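Local coordinates for putative branched-chain amino acid ABC transporter (Rhodospirillum rubrum ATCC 11170, PDB 3HUT), which probably binds branched-chain amino acids outside the cytoplasmic membrane as the extracellular receptor of an ABC uptake transporter, at residues 30-33 against 34-38; 55-58 against 59-63; 200-204 against 205-209. All coordinates share one frame; numbering follows the deposited sequence.

Interaction 1. Residues 30-33 against 34-38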
loop_
_atom_site.group_PDB
_atom_site.type_symbol
_atom_site.label_atom_id
_atom_site.label_comp_id
_atom_site.label_asym_id
_atom_site.label_seq_id
_atom_site.Cartn_x
_atom_site.Cartn_y
_atom_site.Cartn_z
ATOM N N LEU A 30 -13.911 10.074 8.732
ATOM C CA LEU A 30 -12.992 10.985 9.410
ATOM C C LEU A 30 -12.466 12.059 8.454
ATOM O O LEU A 30 -12.489 13.248 8.765
ATOM C CB LEU A 30 -11.820 10.195 9.992
ATOM C CG LEU A 30 -10.955 10.874 11.054
ATOM C CD1 LEU A 30 -11.809 11.240 12.255
ATOM C CD2 LEU A 30 -9.845 9.926 11.482
ATOM N N GLN A 31 -11.989 11.628 7.292
ATOM C CA GLN A 31 -11.448 12.539 6.285
ATOM C C GLN A 31 -12.511 13.510 5.757
ATOM O O GLN A 31 -12.293 14.726 5.700
ATOM C CB GLN A 31 -10.872 11.723 5.126
ATOM C CG GLN A 31 -10.024 12.502 4.125
ATOM C CD GLN A 31 -8.697 12.972 4.704
ATOM O OE1 GLN A 31 -8.616 14.035 5.329
ATOM N NE2 GLN A 31 -7.648 12.173 4.505
ATOM N N LEU A 32 -13.660 12.968 5.363
ATOM C CA LEU A 32 -14.738 13.788 4.828
ATOM C C LEU A 32 -15.189 14.835 5.839
ATOM O O LEU A 32 -15.329 16.013 5.508
ATOM C CB LEU A 32 -15.930 12.910 4.433
ATOM C CG LEU A 32 -17.070 13.638 3.720
ATOM C CD1 LEU A 32 -16.577 14.152 2.370
ATOM C CD2 LEU A 32 -18.244 12.699 3.535
ATOM N N ASP A 33 -15.416 14.410 7.076
ATOM C CA ASP A 33 -15.853 15.347 8.095
ATOM C C ASP A 33 -14.844 16.478 8.260
ATOM O O ASP A 33 -15.231 17.644 8.356
ATOM C CB ASP A 33 -16.086 14.626 9.428
ATOM C CG ASP A 33 -17.362 13.801 9.427
ATOM O OD1 ASP A 33 -18.148 13.904 8.458
ATOM O OD2 ASP A 33 -17.584 13.053 10.399
ATOM N N ARG A 34 -13.553 16.147 8.268
ATOM C CA ARG A 34 -12.526 17.179 8.415
ATOM C C ARG A 34 -12.555 18.132 7.233
ATOM O O ARG A 34 -12.505 19.351 7.404
ATOM C CB ARG A 34 -11.128 16.564 8.514
ATOM C CG ARG A 34 -10.931 15.647 9.697
ATOM C CD ARG A 34 -9.456 15.386 9.951
ATOM N NE ARG A 34 -9.250 14.158 10.714
ATOM C CZ ARG A 34 -8.071 13.745 11.172
ATOM N NH1 ARG A 34 -6.979 14.467 10.957
ATOM N NH2 ARG A 34 -7.981 12.594 11.824
ATOM N N PHE A 35 -12.630 17.567 6.032
ATOM C CA PHE A 35 -12.661 18.354 4.806
ATOM C C PHE A 35 -13.823 19.348 4.825
ATOM O O PHE A 35 -13.630 20.546 4.616
ATOM C CB PHE A 35 -12.792 17.424 3.594
ATOM C CG PHE A 35 -12.687 18.129 2.268
ATOM C CD1 PHE A 35 -11.450 18.532 1.775
ATOM C CD2 PHE A 35 -13.827 18.388 1.514
ATOM C CE1 PHE A 35 -11.349 19.184 0.544
ATOM C CE2 PHE A 35 -13.738 19.037 0.289
ATOM C CZ PHE A 35 -12.497 19.438 -0.198
ATOM N N ASN A 36 -15.031 18.854 5.074
ATOM C CA ASN A 36 -16.195 19.729 5.106
ATOM C C ASN A 36 -16.083 20.754 6.229
ATOM O O ASN A 36 -16.468 21.911 6.062
ATOM C CB ASN A 36 -17.480 18.913 5.258
ATOM C CG ASN A 36 -17.830 18.141 3.994
ATOM O OD1 ASN A 36 -17.669 18.646 2.884
ATOM N ND2 ASN A 36 -18.327 16.922 4.159
ATOM N N ALA A 37 -15.542 20.330 7.365
ATOM C CA ALA A 37 -15.371 21.226 8.500
ATOM C C ALA A 37 -14.427 22.363 8.120
ATOM O O ALA A 37 -14.552 23.478 8.623
ATOM C CB ALA A 37 -14.809 20.464 9.689
ATOM N N ALA A 38 -13.488 22.073 7.226
ATOM C CA ALA A 38 -12.514 23.061 6.780
ATOM C C ALA A 38 -13.093 24.042 5.760
ATOM O O ALA A 38 -12.434 25.013 5.384
ATOM C CB ALA A 38 -11.298 22.357 6.191
HETATM O O HOH W 1 -19.067 15.514 6.123
#
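The guanidinium of Arg34 meets Leu30 at its edge: methyl CD2 of Leu30 lies near the guanidinium plane, 3.3 Å from Arg34 NH2. Closer to the arginine's chain, Leu30 CG lies 3.7 Å from Arg34 NE, and the two side chains cross obliquely, one helical turn apart. CG of Arg34 is turned away from its own carbonyl carbon (chi1 -61°), which lays the start of the side chain over Leu30 O before it runs out extended to NE. The leucine gives the guanidinium an apolar neighbour.

The second flat group, the amide of Asn36, presents ND2 to Leu32, with Leu32 CG 3.5 Å away; its OD1 is used by the backbone N of Val46. Asp33 OD1 takes a hydrogen bond of 3.0 Å from a water that also sits close to Asn36 ND2, while Asp33 OD2 makes a salt bridge to Arg29. Beneath the side chains the alpha-helical ladder is regular. Asn36 N reaches Leu32 O at 2.9 Å with an almost straight N-H...O angle of 178°, and Phe35 N, one step back, gives Gln31 O a bond of the same length.

All of this belongs to the last turns of helix 18-37, the helix of the beta-alpha-beta unit that runs from strand 5-11 to strand 46-52. Leu32 packs on Val46 and Ile48 of the latter strand. Leu30 and Arg34 instead meet helices 258-271 and 277-296, both touching Ala266 and Tyr283, and Phe35 reaches Leu290 and Val46.

Interaction 2. Residues 55-58 against 59-63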
loop_
_atom_site.group_PDB
_atom_site.type_symbol
_atom_site.label_atom_id
_atom_site.label_comp_id
_atom_site.label_asym_id
_atom_site.label_seq_id
_atom_site.Cartn_x
_atom_site.Cartn_y
_atom_site.Cartn_z
ATOM N N ASP A 55 -17.773 -7.307 -2.958
ATOM C CA ASP A 55 -16.544 -7.827 -3.553
ATOM C C ASP A 55 -16.937 -8.797 -4.660
ATOM O O ASP A 55 -16.312 -9.842 -4.850
ATOM C CB ASP A 55 -15.675 -8.540 -2.511
ATOM C CG ASP A 55 -14.265 -8.807 -3.022
ATOM O OD1 ASP A 55 -13.715 -7.914 -3.700
ATOM O OD2 ASP A 55 -13.699 -9.887 -2.743
ATOM N N ASP A 56 -17.993 -8.433 -5.379
ATOM C CA ASP A 56 -18.515 -9.243 -6.476
ATOM C C ASP A 56 -18.431 -8.455 -7.780
ATOM O O ASP A 56 -18.973 -7.356 -7.885
ATOM C CB ASP A 56 -19.968 -9.624 -6.171
ATOM C CG ASP A 56 -20.590 -10.477 -7.254
ATOM O OD1 ASP A 56 -20.992 -9.925 -8.301
ATOM O OD2 ASP A 56 -20.667 -11.705 -7.056
ATOM N N ALA A 57 -17.749 -9.020 -8.771
ATOM C CA ALA A 57 -17.574 -8.354 -10.056
ATOM C C ALA A 57 -18.882 -7.905 -10.700
ATOM O O ALA A 57 -19.004 -6.753 -11.122
ATOM C CB ALA A 57 -16.804 -9.259 -11.010
ATOM N N ASP A 58 -19.862 -8.800 -10.777
ATOM C CA ASP A 58 -21.136 -8.442 -11.389
ATOM C C ASP A 58 -21.856 -7.342 -10.623
ATOM O O ASP A 58 -22.493 -6.480 -11.223
ATOM C CB ASP A 58 -22.045 -9.669 -11.514
ATOM C CG ASP A 58 -21.508 -10.689 -12.498
ATOM O OD1 ASP A 58 -21.082 -10.283 -13.599
ATOM O OD2 ASP A 58 -21.519 -11.895 -12.175
ATOM N N GLN A 59 -21.758 -7.366 -9.299
ATOM C CA GLN A 59 -22.415 -6.343 -8.492
ATOM C C GLN A 59 -21.717 -5.003 -8.719
ATOM O O GLN A 59 -22.364 -3.960 -8.800
ATOM C CB GLN A 59 -22.357 -6.715 -7.009
ATOM C CG GLN A 59 -23.133 -5.776 -6.098
ATOM C CD GLN A 59 -24.592 -5.652 -6.493
ATOM O OE1 GLN A 59 -25.002 -4.669 -7.101
ATOM N NE2 GLN A 59 -25.382 -6.661 -6.156
ATOM N N ALA A 60 -20.394 -5.049 -8.832
ATOM C CA ALA A 60 -19.598 -3.847 -9.053
ATOM C C ALA A 60 -19.963 -3.218 -10.394
ATOM O O ALA A 60 -19.956 -1.993 -10.548
ATOM C CB ALA A 60 -18.116 -4.200 -9.026
ATOM N N ARG A 61 -20.282 -4.061 -11.370
ATOM C CA ARG A 61 -20.650 -3.557 -12.687
ATOM C C ARG A 61 -21.978 -2.808 -12.666
ATOM O O ARG A 61 -22.108 -1.754 -13.296
ATOM C CB ARG A 61 -20.699 -4.704 -13.702
ATOM C CG ARG A 61 -19.334 -5.300 -14.003
ATOM C CD ARG A 61 -19.378 -6.270 -15.176
ATOM N NE ARG A 61 -18.078 -6.901 -15.386
ATOM C CZ ARG A 61 -17.729 -8.088 -14.898
ATOM N NH1 ARG A 61 -18.587 -8.794 -14.171
ATOM N NH2 ARG A 61 -16.512 -8.561 -15.128
ATOM N N THR A 62 -22.972 -3.327 -11.952
ATOM C CA THR A 62 -24.239 -2.615 -11.919
ATOM C C THR A 62 -24.068 -1.356 -11.074
ATOM O O THR A 62 -24.693 -0.333 -11.348
ATOM C CB THR A 62 -25.418 -3.508 -11.408
ATOM O OG1 THR A 62 -26.016 -2.924 -10.246
ATOM C CG2 THR A 62 -24.941 -4.905 -11.114
ATOM N N ILE A 63 -23.189 -1.409 -10.074
ATOM C CA ILE A 63 -22.936 -0.230 -9.250
ATOM C C ILE A 63 -22.319 0.864 -10.125
ATOM O O ILE A 63 -22.709 2.035 -10.048
ATOM C CB ILE A 63 -21.951 -0.528 -8.099
ATOM C CG1 ILE A 63 -22.589 -1.491 -7.094
ATOM C CG2 ILE A 63 -21.540 0.776 -7.416
ATOM C CD1 ILE A 63 -23.845 -0.958 -6.446
#
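Asp56 is the N-cap of helix 57-69, its side chain capping the amide of Gln59, and a salt bridge between Asp58 and Arg61 lies in the turns that follow, at the surface of the protein. The carboxylate oxygen OD1 of Asp56 accepts the backbone N-H of Gln59 at 2.9 Å, through the lone pair directed away from the other oxygen. What puts it there is the side-chain torsion: CG stands opposite the backbone N (chi1 -180°), which carries the carboxylate forward over the start of the helix. The main chain of the same residue takes part as well, Asp56 O receiving Ala60 N at 2.9 Å in the first i to i+4 bond. With an alanine here, the amide of Gln59 would probably lose its side-chain acceptor, leaving the opening turn more prone to fray.

In the fold, helix 57-69 is the crossover between parallel strands 46-52 and 73-78, which lie on the two sides of strand 5-11 in the Rossmann-like sheet of this lobe, as in other periplasmic binding proteins. Ala60 and Ile63 touch Glu10 on strand 5-11, and Arg61 packs on Ala87 and Ile91 of helix 82-95.

Within the first turns, Asp58 and Arg61, three residues apart, are joined by a salt bridge of 3.0 Å from OD1 to NH1. The oxygen comes in at the guanidinium edge, near its plane, but the carboxylate itself is twisted 47° against that plane, and OD1 and NH1 alone make the bridge. The arginine chain runs extended from CG to NE, and the same NH1 lies 3.7 Å from Ala57 CB. Asp58 O also receives Thr62 N, at 3.3 Å.

Interaction 3. Residues 200-204 against 205-209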
loop_
_atom_site.group_PDB
_atom_site.type_symbol
_atom_site.label_atom_id
_atom_site.label_comp_id
_atom_site.label_asym_id
_atom_site.label_seq_id
_atom_site.Cartn_x
_atom_site.Cartn_y
_atom_site.Cartn_z
ATOM N N LEU A 200 14.873 -10.337 2.566
ATOM C CA LEU A 200 13.759 -11.277 2.601
ATOM C C LEU A 200 12.492 -10.765 1.922
ATOM O O LEU A 200 11.876 -9.804 2.383
ATOM C CB LEU A 200 13.419 -11.638 4.053
ATOM C CG LEU A 200 14.535 -12.281 4.889
ATOM C CD1 LEU A 200 14.036 -12.552 6.309
ATOM C CD2 LEU A 200 14.989 -13.574 4.213
ATOM N N ALA A 201 12.108 -11.408 0.827
ATOM C CA ALA A 201 10.884 -11.040 0.135
ATOM C C ALA A 201 9.855 -12.042 0.627
ATOM O O ALA A 201 9.476 -12.966 -0.098
ATOM C CB ALA A 201 11.069 -11.164 -1.377
HETATM N N MSE A 202 9.440 -11.886 1.882
HETATM C CA MSE A 202 8.451 -12.786 2.452
HETATM C C MSE A 202 7.694 -12.128 3.602
HETATM O O MSE A 202 8.033 -11.019 4.037
HETATM C CB MSE A 202 9.107 -14.090 2.930
HETATM C CG MSE A 202 10.003 -13.990 4.150
HETATM SE SE MSE A 202 10.825 -15.713 4.589
HETATM C CE MSE A 202 12.317 -15.576 3.415
ATOM N N ALA A 203 6.663 -12.817 4.086
ATOM C CA ALA A 203 5.820 -12.298 5.154
ATOM C C ALA A 203 6.302 -12.726 6.533
ATOM O O ALA A 203 7.061 -13.684 6.672
ATOM C CB ALA A 203 4.371 -12.739 4.932
ATOM N N TYR A 204 5.830 -12.017 7.552
ATOM C CA TYR A 204 6.238 -12.278 8.924
ATOM C C TYR A 204 6.057 -13.703 9.434
ATOM O O TYR A 204 6.919 -14.206 10.158
ATOM C CB TYR A 204 5.538 -11.296 9.877
ATOM C CG TYR A 204 4.030 -11.426 9.928
ATOM C CD1 TYR A 204 3.418 -12.379 10.740
ATOM C CD2 TYR A 204 3.216 -10.583 9.172
ATOM C CE1 TYR A 204 2.026 -12.488 10.800
ATOM C CE2 TYR A 204 1.830 -10.680 9.224
ATOM C CZ TYR A 204 1.240 -11.634 10.040
ATOM O OH TYR A 204 -0.131 -11.726 10.098
ATOM N N GLU A 205 4.965 -14.365 9.057
ATOM C CA GLU A 205 4.731 -15.726 9.548
ATOM C C GLU A 205 5.792 -16.728 9.110
ATOM O O GLU A 205 6.030 -17.719 9.805
ATOM C CB GLU A 205 3.348 -16.246 9.131
ATOM C CG GLU A 205 3.189 -16.448 7.645
ATOM C CD GLU A 205 2.567 -15.255 6.960
ATOM O OE1 GLU A 205 2.708 -14.122 7.475
ATOM O OE2 GLU A 205 1.938 -15.456 5.896
ATOM N N ASP A 206 6.416 -16.489 7.959
ATOM C CA ASP A 206 7.468 -17.374 7.459
ATOM C C ASP A 206 8.849 -16.853 7.851
ATOM O O ASP A 206 9.760 -17.631 8.137
ATOM C CB ASP A 206 7.412 -17.502 5.927
ATOM C CG ASP A 206 6.200 -18.280 5.446
ATOM O OD1 ASP A 206 5.744 -19.179 6.181
ATOM O OD2 ASP A 206 5.718 -18.005 4.324
ATOM N N ALA A 207 8.995 -15.533 7.863
ATOM C CA ALA A 207 10.271 -14.903 8.202
ATOM C C ALA A 207 10.704 -15.072 9.658
ATOM O O ALA A 207 11.885 -15.269 9.936
ATOM C CB ALA A 207 10.224 -13.425 7.847
ATOM N N ALA A 208 9.757 -14.994 10.587
ATOM C CA ALA A 208 10.090 -15.134 12.004
ATOM C C ALA A 208 10.776 -16.472 12.273
ATOM O O ALA A 208 11.853 -16.511 12.864
ATOM C CB ALA A 208 8.832 -14.993 12.870
ATOM N N PRO A 209 10.161 -17.589 11.847
ATOM C CA PRO A 209 10.844 -18.859 12.113
ATOM C C PRO A 209 12.171 -18.976 11.369
ATOM O O PRO A 209 13.121 -19.557 11.886
ATOM C CB PRO A 209 9.817 -19.913 11.680
ATOM C CG PRO A 209 8.946 -19.190 10.699
ATOM C CD PRO A 209 8.805 -17.823 11.318
HETATM O O HOH W 2 5.800 -15.471 3.175
#
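Ala203 O receives two backbone N-H groups at the start of helix 204-216: Ala207 N at 2.9 Å, nearly in line with the carbonyl, and the more tilted Asp206 N, which sits 48° out of the carbonyl plane. Ala203 is the N-cap residue but has no polar side chain to offer. Its own N-H is instead joined through a water to Asp206, the third residue of the helix: the water lies 2.9 Å from Ala203 N and 2.8 Å from Asp206 OD2. A direct bond along that path would be one half of a capping box.

Glu205 curls back over Tyr204. Its OE1 sits 3.6 Å above the ring plane, over the ring centre, with the carboxylate plane turned 71° to the ring, and the same oxygen comes within 3.3 Å of Ala203 CB. On the inner side, Met202, a selenomethionine, packs on the helix: CG lies 3.7 Å from Ala207 CB, and the bend at its third torsion (chi3 85°) brings SE to 3.7 Å from Ala207 CA. Leu200 CD1 adds a looser apolar touch to the same alanine. Together they seat the helix against its leading strand, 197-201, in a beta-alpha-beta unit.

Two acids in the first turn suit the N-terminal end of a helix, whose dipole would tend to stabilise negative charge. Asp206 is further held by a salt bridge from OD1 to Arg181 and by Gly179 N at OD2, whereas an oxygen of Glu205 set over an electron-rich ring face probably gains little from that ring.

Going from the N terminus, interaction 1 comes first, in the last turns of helix 18-37, where the chain leaves strand 5-11 for strand 46-52. Interaction 2 follows at the start of helix 57-69, on the way to strand 73-78, and interaction 3 much later, where strand 197-201 hands over to helix 204-216. The three are in series: none nests in or crosses another; interactions 1 and 2 close no more than a helical turn, interaction 3 the short bend from strand to helix. Interactions 1 and 2 belong to helices of the five-stranded parallel sheet, their centres 28 Å apart. Interaction 3 belongs to the mixed sheet, its centre 38 Å from that of interaction 1, across the chain's centre.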